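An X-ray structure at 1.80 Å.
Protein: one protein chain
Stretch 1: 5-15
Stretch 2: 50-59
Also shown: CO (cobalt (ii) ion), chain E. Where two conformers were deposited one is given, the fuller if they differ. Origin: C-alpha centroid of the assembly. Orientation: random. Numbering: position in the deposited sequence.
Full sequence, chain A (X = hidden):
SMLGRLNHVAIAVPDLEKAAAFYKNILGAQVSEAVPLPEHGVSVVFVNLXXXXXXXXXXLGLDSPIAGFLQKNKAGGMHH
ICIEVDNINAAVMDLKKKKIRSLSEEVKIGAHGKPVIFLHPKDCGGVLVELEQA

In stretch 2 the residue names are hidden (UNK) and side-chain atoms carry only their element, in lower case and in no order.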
# COMPACT_ATOMS: atom_id res chain seq x y z
N ARG A 5 1.98 1.40 -14.07
CA ARG A 5 1.37 2.12 -12.95
C ARG A 5 1.02 1.21 -11.79
O ARG A 5 0.90 0.02 -11.94
CB ARG A 5 0.08 2.88 -13.40
CG ARG A 5 -1.09 2.01 -13.92
CD ARG A 5 -2.37 2.84 -14.23
NE ARG A 5 -2.12 3.92 -15.20
CZ ARG A 5 -2.15 3.79 -16.53
NH1 ARG A 5 -2.44 2.61 -17.09
NH2 ARG A 5 -1.90 4.84 -17.31
N LEU A 6 0.75 1.82 -10.65
CA LEU A 6 0.15 1.10 -9.55
C LEU A 6 -1.33 0.99 -9.83
O LEU A 6 -2.04 1.97 -9.86
CB LEU A 6 0.40 1.79 -8.21
CG LEU A 6 -0.21 1.06 -7.00
CD1 LEU A 6 0.80 0.06 -6.59
CD2 LEU A 6 -0.51 2.05 -5.89
N ASN A 7 -1.79 -0.23 -10.08
CA ASN A 7 -3.19 -0.54 -10.31
C ASN A 7 -4.01 -0.48 -9.00
O ASN A 7 -5.03 0.16 -8.95
CB ASN A 7 -3.29 -1.89 -11.01
CG ASN A 7 -4.69 -2.29 -11.30
OD1 ASN A 7 -5.44 -2.70 -10.42
ND2 ASN A 7 -5.07 -2.16 -12.57
N HIS A 8 -3.54 -1.12 -7.93
CA HIS A 8 -4.23 -1.03 -6.65
C HIS A 8 -3.31 -1.31 -5.49
O HIS A 8 -2.24 -1.92 -5.67
CB HIS A 8 -5.46 -2.00 -6.58
CG HIS A 8 -5.18 -3.46 -6.83
ND1 HIS A 8 -5.29 -4.04 -8.07
CD2 HIS A 8 -4.98 -4.50 -5.95
CE1 HIS A 8 -5.08 -5.35 -7.97
NE2 HIS A 8 -4.86 -5.65 -6.69
N VAL A 9 -3.74 -0.83 -4.32
CA VAL A 9 -3.19 -1.27 -3.05
C VAL A 9 -4.31 -2.09 -2.46
O VAL A 9 -5.43 -1.61 -2.41
CB VAL A 9 -2.79 -0.12 -2.12
CG1 VAL A 9 -2.40 -0.67 -0.75
CG2 VAL A 9 -1.64 0.59 -2.69
N ALA A 10 -4.03 -3.32 -2.03
CA ALA A 10 -5.07 -4.22 -1.48
C ALA A 10 -4.95 -4.19 0.05
O ALA A 10 -3.87 -4.37 0.59
CB ALA A 10 -4.85 -5.70 -1.89
N ILE A 11 -6.08 -3.97 0.70
CA ILE A 11 -6.17 -3.97 2.18
C ILE A 11 -7.14 -5.05 2.60
O ILE A 11 -8.28 -5.06 2.12
CB ILE A 11 -6.71 -2.59 2.74
CG1 ILE A 11 -5.98 -1.38 2.16
CG2 ILE A 11 -6.71 -2.60 4.31
CD1 ILE A 11 -4.54 -1.33 2.31
N ALA A 12 -6.70 -5.98 3.46
CA ALA A 12 -7.56 -6.96 4.06
C ALA A 12 -8.25 -6.34 5.28
O ALA A 12 -7.61 -5.67 6.09
CB ALA A 12 -6.76 -8.19 4.46
N VAL A 13 -9.56 -6.49 5.35
CA VAL A 13 -10.32 -5.93 6.47
C VAL A 13 -11.19 -6.98 7.07
O VAL A 13 -11.71 -7.85 6.35
CB VAL A 13 -11.16 -4.72 6.03
CG1 VAL A 13 -10.22 -3.60 5.52
CG2 VAL A 13 -12.20 -5.08 5.00
N PRO A 14 -11.38 -6.93 8.39
CA PRO A 14 -12.21 -7.94 9.06
C PRO A 14 -13.69 -7.65 8.89
O PRO A 14 -14.51 -8.50 9.14
CB PRO A 14 -11.80 -7.81 10.52
CG PRO A 14 -11.36 -6.38 10.64
CD PRO A 14 -10.71 -6.04 9.35
N ASP A 15 -14.04 -6.45 8.43
CA ASP A 15 -15.44 -6.13 8.24
C ASP A 15 -15.55 -5.27 7.02
O ASP A 15 -15.26 -4.08 7.07
CB ASP A 15 -16.01 -5.42 9.49
CG ASP A 15 -17.51 -5.25 9.44
OD1 ASP A 15 -18.04 -4.82 8.40
OD2 ASP A 15 -18.18 -5.55 10.45
N UNK A 50 -8.85 8.25 -7.91
CA UNK A 50 -8.60 8.99 -9.14
C UNK A 50 -7.37 8.50 -9.87
O UNK A 50 -7.43 8.17 -11.07
N UNK A 51 -6.24 8.48 -9.17
CA UNK A 51 -4.98 8.04 -9.75
C UNK A 51 -4.76 6.52 -9.65
O UNK A 51 -3.97 5.97 -10.40
o UNK A 51 -4.41 8.46 -6.90
n UNK A 51 -2.24 8.69 -7.28
c UNK A 51 -3.49 8.59 -7.68
c UNK A 51 -3.75 8.82 -9.19
N UNK A 52 -5.43 5.89 -8.69
CA UNK A 52 -5.32 4.47 -8.42
C UNK A 52 -6.52 4.08 -7.55
O UNK A 52 -7.33 4.95 -7.15
c UNK A 52 -3.98 4.13 -7.73
o UNK A 52 -3.78 2.72 -7.76
c UNK A 52 -3.94 4.67 -6.26
N UNK A 53 -6.60 2.81 -7.21
CA UNK A 53 -7.61 2.33 -6.30
C UNK A 53 -7.07 1.56 -5.14
O UNK A 53 -5.99 0.98 -5.22
c UNK A 53 -9.17 2.00 -8.16
c UNK A 53 -10.15 1.17 -8.88
c UNK A 53 -8.53 1.36 -7.05
n UNK A 53 -11.17 1.80 -10.94
c UNK A 53 -11.16 2.06 -9.50
N UNK A 54 -7.85 1.57 -4.07
CA UNK A 54 -7.64 0.69 -2.95
C UNK A 54 -8.66 -0.42 -3.13
O UNK A 54 -9.82 -0.15 -3.43
c UNK A 54 -7.10 2.21 1.44
s UNK A 54 -7.49 3.45 0.21
c UNK A 54 -7.87 1.38 -1.61
c UNK A 54 -7.04 2.62 -1.34
N UNK A 55 -8.25 -1.66 -2.95
CA UNK A 55 -9.19 -2.79 -3.02
C UNK A 55 -9.29 -3.26 -1.59
O UNK A 55 -8.30 -3.76 -1.03
c UNK A 55 -8.51 -4.58 -6.44
o UNK A 55 -8.50 -5.77 -6.03
o UNK A 55 -8.43 -4.24 -7.65
c UNK A 55 -8.64 -3.45 -5.42
c UNK A 55 -8.73 -3.91 -3.92
N UNK A 56 -10.45 -3.04 -0.98
CA UNK A 56 -10.71 -3.56 0.36
C UNK A 56 -11.26 -4.99 0.23
O UNK A 56 -12.24 -5.24 -0.47
c UNK A 56 -11.73 -2.66 1.09
c UNK A 56 -11.50 -1.15 1.14
c UNK A 56 -12.70 -0.42 1.79
c UNK A 56 -10.22 -0.85 1.89
N UNK A 57 -10.65 -5.94 0.94
CA UNK A 57 -10.88 -7.35 0.67
C UNK A 57 -11.32 -8.01 1.95
O UNK A 57 -10.76 -7.71 3.00
c UNK A 57 -7.64 -8.28 -1.37
c UNK A 57 -9.58 -8.03 0.23
c UNK A 57 -8.97 -7.52 -1.08
c UNK A 57 -9.96 -7.69 -2.21
N UNK A 58 -12.30 -8.91 1.83
CA UNK A 58 -12.73 -9.76 2.94
C UNK A 58 -12.98 -11.18 2.43
O UNK A 58 -13.47 -11.35 1.32
c UNK A 58 -14.29 -10.49 6.97
c UNK A 58 -13.99 -9.19 3.60
n UNK A 58 -15.23 -11.21 6.40
n UNK A 58 -13.75 -9.70 6.05
c UNK A 58 -15.30 -10.88 5.06
c UNK A 58 -14.38 -9.91 4.85
N UNK A 59 -12.61 -12.21 3.22
CA UNK A 59 -12.81 -13.59 2.81
C UNK A 59 -14.23 -13.91 2.36
O UNK A 59 -15.21 -13.43 2.95
c UNK A 59 -12.02 -12.14 4.57
c UNK A 59 -11.56 -13.53 4.84
c UNK A 59 -12.50 -14.41 4.08
CO CO E . -4.79 -7.59 -6.18
O HOH W 1 -8.20 -1.97 -8.97
O HOH W 2 -6.60 -8.17 -7.59
O HOH W 3 -6.70 -7.34 -4.86
O HOH W 4 -5.66 -9.74 -6.26

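Position 50 has no side-chain atoms, and nothing of stretch 1 lies near it. Its phi of 88° favours glycine. It is Gly 50.

Position 51 carries two carbons, the second bearing one oxygen and one nitrogen. This carboxamide stays well away from stretch 1. It is Asn 51.

Position 52 has one carbon bearing an oxygen and a carbon. The oxygen donates a hydrogen bond to Leu 6 O at 2.8 Å. A branched hydroxyl side chain is threonine, Thr 52.

Position 53 shows four carbons in a row ending in nitrogen. The chain starts on the same sheet face as His 8, then leads away from stretch 1. It is Lys 53. Its backbone O accepts a hydrogen bond from Val 9 N at 3.0 Å.

Position 54 has an unbranched chain of two carbons, a sulfur and a carbon. The terminal carbon packs 3.8 Å from Ile 11 CG1. It is Met 54.

Position 55 has three carbons, the third carrying two oxygens. One oxygen lies over a face of the His 8 ring, 3.2 Å from ND1, but the angle is too poor for a hydrogen bond. A carboxylate on two methylenes is glutamate, Glu 55. His 8 ND1 instead donates to Asn 7 OD1 at 2.7 Å.

Position 56 has four carbons, forked at the second. One branch end is 4.0 Å from Ile 11 CB. It is Leu 56.

Position 57 has the same forked four carbons, on the sheet's other face. A branch end touches Ala 10 CB at 3.8 Å. It is Leu 57.

Position 58 has one carbon and a five-membered ring of three carbons and two nitrogens. One ring nitrogen donates to Val 13 O at 2.8 Å. It is His 58.

Position 59 has three carbons closing a ring onto the backbone N. It is Pro 59.

The two strands run parallel, pairing His 8 to Ala 12 with Lys 53 to Leu 57. Five backbone hydrogen bonds join them, including Glu 55 N to Val 9 O at 2.9 Å. Thr 52 and His 58 extend the bonding beyond this ladder. Ile 11, Met 54 and Leu 56 pack on one face. On the other, His 8 NE2 binds cobalt at 2.0 Å. Water 3 binds the cobalt and donates to Glu 55 OE1, its oxygen 2.7 Å from that atom.

Stretch 2, residues 50-59: GNTKMELLHP
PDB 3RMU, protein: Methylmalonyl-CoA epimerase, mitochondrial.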